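Local atomic coordinates of Lmo2051 protein (Listeria monocytogenes, PDB entry 3I18), a protein that is probably a membrane-bound serine protease of the peptidase S16 family, hydrolysing proteins in the presence of ATP; this chain is its PDZ domain. Residues Val18-Val23 against Ala70-Thr75; Thr31-Asn36 against Asp55-Asn60. All coordinates share one frame; numbering follows the deposited sequence.

Interaction 1 of 2, residues Val18-Val23 against Ala70-Thr75; sequences VPAADV and ADIKLT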
ATOM      1  N   VAL A  18       2.991 -12.491  -3.900  1.00  8.79           N
ATOM      2  CA  VAL A  18       3.900 -11.348  -3.893  1.00 11.68           C
ATOM      3  C   VAL A  18       4.398 -11.092  -2.473  1.00  7.55           C
ATOM      4  O   VAL A  18       3.786 -11.541  -1.506  1.00  9.47           O
ATOM      5  CB  VAL A  18       3.201 -10.071  -4.405  1.00 13.88           C
ATOM      6  CG1 VAL A  18       2.742 -10.270  -5.842  1.00 18.12           C
ATOM      7  CG2 VAL A  18       2.016  -9.733  -3.512  1.00  9.64           C
ATOM      8  N   PRO A  19       5.521 -10.370  -2.334  1.00 12.03           N
ATOM      9  CA  PRO A  19       6.057 -10.085  -1.004  1.00  5.75           C
ATOM     10  C   PRO A  19       5.022  -9.512  -0.041  1.00  8.27           C
ATOM     11  O   PRO A  19       5.032  -9.832   1.146  1.00  9.57           O
ATOM     12  CB  PRO A  19       7.188  -9.109  -1.298  1.00 10.87           C
ATOM     13  CG  PRO A  19       7.715  -9.625  -2.611  1.00  9.42           C
ATOM     14  CD  PRO A  19       6.436  -9.885  -3.384  1.00  9.36           C
ATOM     15  N   ALA A  20       4.127  -8.670  -0.547  1.00  7.49           N
ATOM     16  CA  ALA A  20       3.102  -8.074   0.303  1.00  6.23           C
ATOM     17  C   ALA A  20       2.264  -9.119   1.049  1.00 12.34           C
ATOM     18  O   ALA A  20       1.814  -8.874   2.167  1.00 13.91           O
ATOM     19  CB  ALA A  20       2.193  -7.170  -0.529  1.00 11.20           C
ATOM     20  N   ALA A  21       2.058 -10.282   0.440  1.00  8.61           N
ATOM     21  CA  ALA A  21       1.258 -11.331   1.064  1.00  6.86           C
ATOM     22  C   ALA A  21       1.872 -11.858   2.359  1.00 12.42           C
ATOM     23  O   ALA A  21       1.194 -12.509   3.153  1.00 17.89           O
ATOM     24  CB  ALA A  21       1.052 -12.484   0.086  1.00 11.85           C
ATOM     25  N   ASP A  22       3.152 -11.576   2.569  1.00 14.21           N
ATOM     26  CA  ASP A  22       3.846 -12.036   3.760  1.00 19.06           C
ATOM     27  C   ASP A  22       3.818 -10.973   4.863  1.00 19.31           C
ATOM     28  O   ASP A  22       4.408 -11.160   5.925  1.00 23.06           O
ATOM     29  CB  ASP A  22       5.291 -12.398   3.393  1.00 22.87           C
ATOM     30  CG  ASP A  22       5.706 -13.763   3.917  1.00 30.31           C
ATOM     31  OD1 ASP A  22       4.867 -14.689   3.916  1.00 32.42           O
ATOM     32  OD2 ASP A  22       6.879 -13.913   4.312  1.00 31.77           O
ATOM     33  N   VAL A  23       3.113  -9.871   4.609  1.00 18.27           N
ATOM     34  CA  VAL A  23       3.008  -8.770   5.573  1.00 11.61           C
ATOM     35  C   VAL A  23       1.576  -8.271   5.797  1.00 19.14           C
ATOM     36  O   VAL A  23       1.075  -8.272   6.923  1.00 17.34           O
ATOM     37  CB  VAL A  23       3.844  -7.542   5.121  1.00 15.64           C
ATOM     38  CG1 VAL A  23       3.631  -6.382   6.082  1.00 10.60           C
ATOM     39  CG2 VAL A  23       5.311  -7.901   5.036  1.00  9.71           C
ATOM     40  N   ALA A  70       6.586  -2.617   8.558  1.00  9.91           N
ATOM     41  CA  ALA A  70       7.383  -3.600   7.847  1.00 12.77           C
ATOM     42  C   ALA A  70       7.749  -3.088   6.471  1.00  9.49           C
ATOM     43  O   ALA A  70       7.115  -2.176   5.941  1.00 12.20           O
ATOM     44  CB  ALA A  70       6.607  -4.906   7.734  1.00 17.70           C
ATOM     45  N   ASP A  71       8.788  -3.681   5.902  1.00  8.73           N
ATOM     46  CA  ASP A  71       9.241  -3.311   4.575  1.00 10.03           C
ATOM     47  C   ASP A  71       8.622  -4.260   3.570  1.00 10.45           C
ATOM     48  O   ASP A  71       8.456  -5.454   3.844  1.00 10.63           O
ATOM     49  CB  ASP A  71      10.765  -3.409   4.469  1.00  6.90           C
ATOM     50  CG  ASP A  71      11.475  -2.307   5.206  1.00 16.14           C
ATOM     51  OD1 ASP A  71      11.034  -1.141   5.109  1.00 13.70           O
ATOM     52  OD2 ASP A  71      12.492  -2.605   5.874  1.00 20.88           O
ATOM     53  N   ILE A  72       8.279  -3.728   2.404  1.00  5.44           N
ATOM     54  CA  ILE A  72       7.692  -4.547   1.356  1.00 10.36           C
ATOM     55  C   ILE A  72       8.393  -4.202   0.057  1.00  8.24           C
ATOM     56  O   ILE A  72       8.581  -3.034  -0.261  1.00  6.42           O
ATOM     57  CB  ILE A  72       6.179  -4.285   1.230  1.00 11.44           C
ATOM     58  CG1 ILE A  72       5.501  -4.578   2.573  1.00 10.31           C
ATOM     59  CG2 ILE A  72       5.577  -5.180   0.150  1.00 10.99           C
ATOM     60  CD1 ILE A  72       3.989  -4.382   2.551  1.00 15.96           C
ATOM     61  N   LYS A  73       8.817  -5.225  -0.674  1.00  6.93           N
ATOM     62  CA  LYS A  73       9.490  -5.008  -1.943  1.00  6.86           C
ATOM     63  C   LYS A  73       8.424  -4.819  -3.010  1.00  7.03           C
ATOM     64  O   LYS A  73       7.425  -5.547  -3.041  1.00  7.67           O
ATOM     65  CB  LYS A  73      10.391  -6.202  -2.283  1.00 10.35           C
ATOM     66  CG  LYS A  73      11.168  -6.068  -3.588  1.00 14.20           C
ATOM     67  CD  LYS A  73      12.422  -6.937  -3.576  1.00 21.58           C
ATOM     68  CE  LYS A  73      13.429  -6.423  -2.550  1.00 15.24           C
ATOM     69  NZ  LYS A  73      14.725  -7.164  -2.584  1.00 31.57           N
ATOM     70  N   LEU A  74       8.630  -3.834  -3.874  1.00  7.39           N
ATOM     71  CA  LEU A  74       7.676  -3.551  -4.940  1.00  5.34           C
ATOM     72  C   LEU A  74       7.870  -4.544  -6.070  1.00  7.29           C
ATOM     73  O   LEU A  74       8.991  -4.956  -6.361  1.00  8.71           O
ATOM     74  CB  LEU A  74       7.880  -2.133  -5.468  1.00  4.94           C
ATOM     75  CG  LEU A  74       7.616  -1.007  -4.461  1.00  6.36           C
ATOM     76  CD1 LEU A  74       7.766   0.325  -5.160  1.00  9.69           C
ATOM     77  CD2 LEU A  74       6.204  -1.152  -3.898  1.00  4.79           C
ATOM     78  N   THR A  75       6.767  -4.932  -6.695  1.00  7.40           N
ATOM     79  CA  THR A  75       6.812  -5.875  -7.803  1.00  5.74           C
ATOM     80  C   THR A  75       6.114  -5.199  -8.976  1.00  6.37           C
ATOM     81  O   THR A  75       5.674  -4.060  -8.855  1.00 10.79           O
ATOM     82  CB  THR A  75       6.093  -7.198  -7.427  1.00  7.66           C
ATOM     83  OG1 THR A  75       6.305  -8.172  -8.459  1.00 10.20           O
ATOM     84  CG2 THR A  75       4.604  -6.962  -7.230  1.00 12.21           C
TER
HETATM   85  O   HOH W   1       4.899  -7.079  -3.147  1.00 12.67           O

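Interaction 2 of 2, residues Thr31-Asn36 against Asp55-Asn60; sequences TEIDGN and DTVKIN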
ATOM      1  N   THR A  31      -1.261   3.618   7.031  1.00  9.57           N
ATOM      2  CA  THR A  31      -1.228   5.013   7.452  1.00  9.84           C
ATOM      3  C   THR A  31      -0.058   5.836   6.933  1.00  8.39           C
ATOM      4  O   THR A  31      -0.172   7.050   6.795  1.00  8.69           O
ATOM      5  CB  THR A  31      -1.249   5.108   8.992  1.00  7.24           C
ATOM      6  OG1 THR A  31      -0.135   4.385   9.535  1.00 13.90           O
ATOM      7  CG2 THR A  31      -2.534   4.512   9.537  1.00 14.38           C
ATOM      8  N   GLU A  32       1.062   5.185   6.645  1.00  9.43           N
ATOM      9  CA  GLU A  32       2.233   5.887   6.139  1.00  6.13           C
ATOM     10  C   GLU A  32       3.050   4.981   5.234  1.00  9.81           C
ATOM     11  O   GLU A  32       3.063   3.760   5.397  1.00  9.59           O
ATOM     12  CB  GLU A  32       3.116   6.386   7.292  1.00  7.91           C
ATOM     13  CG  GLU A  32       2.483   7.476   8.150  1.00  8.67           C
ATOM     14  CD  GLU A  32       3.477   8.166   9.073  1.00 28.53           C
ATOM     15  OE1 GLU A  32       3.082   9.147   9.740  1.00 43.88           O
ATOM     16  OE2 GLU A  32       4.648   7.739   9.139  1.00 21.38           O
ATOM     17  N   ILE A  33       3.701   5.594   4.258  1.00  5.14           N
ATOM     18  CA  ILE A  33       4.558   4.874   3.333  1.00  7.85           C
ATOM     19  C   ILE A  33       5.846   5.698   3.250  1.00 18.29           C
ATOM     20  O   ILE A  33       5.818   6.907   2.999  1.00 14.93           O
ATOM     21  CB  ILE A  33       3.875   4.708   1.946  1.00  6.74           C
ATOM     22  CG1 ILE A  33       4.785   3.911   1.011  1.00  9.14           C
ATOM     23  CG2 ILE A  33       3.528   6.069   1.348  1.00  6.59           C
ATOM     24  CD1 ILE A  33       4.080   3.426  -0.251  1.00  8.00           C
ATOM     25  N   ASP A  34       6.968   5.032   3.503  1.00 10.72           N
ATOM     26  CA  ASP A  34       8.286   5.651   3.504  1.00  9.68           C
ATOM     27  C   ASP A  34       8.413   6.807   4.502  1.00 13.00           C
ATOM     28  O   ASP A  34       9.021   7.844   4.220  1.00 11.24           O
ATOM     29  CB  ASP A  34       8.682   6.073   2.082  1.00 10.32           C
ATOM     30  CG  ASP A  34       9.222   4.906   1.264  1.00 11.69           C
ATOM     31  OD1 ASP A  34       9.488   5.072   0.053  1.00 11.52           O
ATOM     32  OD2 ASP A  34       9.399   3.807   1.831  1.00  7.57           O
ATOM     33  N   GLY A  35       7.828   6.595   5.680  1.00 13.14           N
ATOM     34  CA  GLY A  35       7.882   7.565   6.767  1.00 15.86           C
ATOM     35  C   GLY A  35       6.987   8.786   6.666  1.00 14.76           C
ATOM     36  O   GLY A  35       7.096   9.712   7.477  1.00 19.06           O
ATOM     37  N   ASN A  36       6.089   8.787   5.693  1.00 15.15           N
ATOM     38  CA  ASN A  36       5.209   9.927   5.501  1.00 19.93           C
ATOM     39  C   ASN A  36       3.740   9.555   5.334  1.00 16.33           C
ATOM     40  O   ASN A  36       3.407   8.514   4.768  1.00 11.15           O
ATOM     41  CB  ASN A  36       5.685  10.731   4.284  1.00 20.68           C
ATOM     42  CG  ASN A  36       7.056  11.360   4.500  1.00 32.86           C
ATOM     43  OD1 ASN A  36       7.218  12.244   5.344  1.00 18.03           O
ATOM     44  ND2 ASN A  36       8.050  10.900   3.744  1.00 27.45           N
ATOM     45  N   ASP A  55      12.260  -1.863  -5.669  1.00 11.17           N
ATOM     46  CA  ASP A  55      12.513  -0.925  -4.573  1.00  9.02           C
ATOM     47  C   ASP A  55      11.815  -1.444  -3.331  1.00  9.06           C
ATOM     48  O   ASP A  55      10.940  -2.300  -3.411  1.00  6.81           O
ATOM     49  CB  ASP A  55      11.965   0.469  -4.895  1.00 10.01           C
ATOM     50  CG  ASP A  55      12.870   1.263  -5.815  1.00 11.51           C
ATOM     51  OD1 ASP A  55      13.974   0.776  -6.153  1.00 12.55           O
ATOM     52  OD2 ASP A  55      12.475   2.383  -6.201  1.00 14.37           O
ATOM     53  N   THR A  56      12.205  -0.907  -2.185  1.00  7.89           N
ATOM     54  CA  THR A  56      11.631  -1.306  -0.916  1.00  5.27           C
ATOM     55  C   THR A  56      10.898  -0.119  -0.305  1.00  5.67           C
ATOM     56  O   THR A  56      11.432   0.991  -0.270  1.00  9.08           O
ATOM     57  CB  THR A  56      12.735  -1.754   0.063  1.00 11.12           C
ATOM     58  OG1 THR A  56      13.398  -2.910  -0.464  1.00 11.00           O
ATOM     59  CG2 THR A  56      12.144  -2.072   1.421  1.00 10.48           C
ATOM     60  N   VAL A  57       9.668  -0.335   0.149  1.00  8.19           N
ATOM     61  CA  VAL A  57       8.914   0.743   0.788  1.00  6.66           C
ATOM     62  C   VAL A  57       8.623   0.366   2.232  1.00  3.93           C
ATOM     63  O   VAL A  57       8.352  -0.797   2.534  1.00  4.79           O
ATOM     64  CB  VAL A  57       7.558   1.032   0.071  1.00  4.38           C
ATOM     65  CG1 VAL A  57       7.807   1.607  -1.318  1.00  7.07           C
ATOM     66  CG2 VAL A  57       6.721  -0.227  -0.017  1.00  5.95           C
ATOM     67  N   LYS A  58       8.692   1.344   3.128  1.00  5.82           N
ATOM     68  CA  LYS A  58       8.410   1.103   4.538  1.00  8.56           C
ATOM     69  C   LYS A  58       6.931   1.365   4.726  1.00  7.67           C
ATOM     70  O   LYS A  58       6.447   2.448   4.399  1.00  7.50           O
ATOM     71  CB  LYS A  58       9.217   2.050   5.437  1.00 10.61           C
ATOM     72  CG  LYS A  58       8.930   1.860   6.929  1.00 10.57           C
ATOM     73  CD  LYS A  58       9.944   2.575   7.817  1.00 20.67           C
ATOM     74  CE  LYS A  58       9.915   4.081   7.608  1.00 29.79           C
ATOM     75  NZ  LYS A  58      10.885   4.797   8.497  1.00 17.85           N
ATOM     76  N   ILE A  59       6.213   0.375   5.247  1.00  6.27           N
ATOM     77  CA  ILE A  59       4.775   0.510   5.436  1.00  9.16           C
ATOM     78  C   ILE A  59       4.352   0.466   6.899  1.00  8.94           C
ATOM     79  O   ILE A  59       4.702  -0.470   7.621  1.00  9.57           O
ATOM     80  CB  ILE A  59       4.009  -0.617   4.676  1.00 11.23           C
ATOM     81  CG1 ILE A  59       4.297  -0.550   3.173  1.00  9.22           C
ATOM     82  CG2 ILE A  59       2.511  -0.477   4.905  1.00 14.22           C
ATOM     83  CD1 ILE A  59       3.738   0.679   2.482  1.00 14.43           C
ATOM     84  N   ASN A  60       3.629   1.496   7.344  1.00  8.64           N
ATOM     85  CA  ASN A  60       3.105   1.521   8.709  1.00  9.65           C
ATOM     86  C   ASN A  60       1.619   1.212   8.533  1.00  6.42           C
ATOM     87  O   ASN A  60       0.926   1.880   7.762  1.00  8.62           O
ATOM     88  CB  ASN A  60       3.263   2.903   9.374  1.00  8.03           C
ATOM     89  CG  ASN A  60       4.700   3.217   9.765  1.00 12.10           C
ATOM     90  OD1 ASN A  60       5.473   3.732   8.964  1.00 13.58           O
ATOM     91  ND2 ASN A  60       5.061   2.899  11.005  1.00 16.98           N
TER
HETATM   92  O   HOH W   2      11.159   3.494  -1.389  1.00 16.84           O
HETATM   93  O   HOH W   3       6.093   4.400   6.460  1.00 10.45           O

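Interaction 1 of 2, residues Val18-Val23 against Ala70-Thr75
Ala20 and Ile72 are the closest CA pair, 5.9 Å apart, where the 3-10 turn Pro19-Asp22 lies over Ala70-Lys73 of strand 66-76 and runs past it in the opposite sense, Val18 near Thr75 and Val23 near Ala70. Ile72 carries the middle of the contact with two branches. Its CG2 presses on the turn's backbone, 3.8 Å from Ala20 CA, with Ala20 CB close by. The other branch, extended at chi2 (-179°), carries CD1 to within 4.1 Å of Val23 CG1, and the two side chains cross obliquely. Val23 has its CG1 anti to the backbone N (chi1 176°), and this methyl packs against Ala70 CB at 3.7 Å; the other Val23 methyl, CG2, lies near Ile72 CG1. In the PDZ domain this turn, between strand 9-14 and strand 29-33, is consistent with the short first helix of the family, and it closes over the apolar side of the sheet. Ile85 of strand 83-89 touches both Ala20 and Ile72, while Leu24 covers Ile72 from the following loop and Tyr61 of strand 56-63 meets Val23. Toward Val18 the contact includes the solvent-exposed Pro19 and Lys73. Pro19 brings ring carbons CB and CG up to Lys73 O, CB at 4.0 Å, and the Lys73 side chain leads away from the turn. Beyond it, Val18 CG1 and Thr75 CG2 meet methyl to methyl at 4.0 Å, their side chains at about a right angle. The polar link between the backbones is a single water, which accepts from Ala20 N at 3.1 Å and donates to Lys73 O at 3.0 Å.

Interaction 2 of 2, residues Thr31-Asn36 against Asp55-Asn60
Thr31 and Glu32 both face Asn60 in a classic beta bulge, and from there the two strands run antiparallel at 172°. Among the backbone bonds, Thr31 N reaches Asn60 O at 2.9 Å, whereas Glu32 N gives the same oxygen only a weak one. Asn60 N returns an almost straight bond (177°) to Glu32 O at 3.0 Å, and Asp34 N donates to Lys58 O at 2.8 Å.

One rung is made by a side chain. The chain turns away after Ile33 in a type I' turn, and Asp34 OD2 takes the bond from Lys58 N at 2.9 Å, met nearly along its C-O axis. OD1 of the same carboxylate is held by Tyr47 OH and by a water that also donates to Thr56 O, so both oxygens are gripped. A second water accepts from Gly35 N and donates to Lys58 O, which therefore has two donors.

The apolar contact lies on the face of Ile33 and Ile59, whose side chains run side by side. With Ile33 CG1 anti to the backbone N (chi1 -178°), that carbon packs on Ile59 CD1 at 3.7 Å, and Val57 CB lies close to it as well.

Strands 29-33 and 56-63 belong to the PDZ sheet. Helix 41-49, between them in sequence, is consistent with the helix lining the peptide groove in PDZ domains; its Phe44, Tyr47 and Ile48 cover Ile33, while strand 66-76 pairs with strand 56-63 along its other edge.

From the N terminus, the chain leaves strand 9-14 and makes the turn of residues 18-23 before entering strand 29-33. Interaction 2 then closes a loop around helix 41-49, joining residues 31-36 to the start of strand 56-63. After the hairpin into strand 66-76, interaction 1 brings residues 70-75 back against the early turn, so interaction 2 is nested wholly inside the larger loop. The two contacts share a sheet: Ala70 O and Ile59 N lie 2.8 Å apart, a probable hydrogen bond, and Asp71 packs on Thr56 and Lys58. Between them they join the early turn to strand 66-76 and strand 29-33 to strand 56-63, with helix 41-49 in the inner loop, all within the PDZ domain.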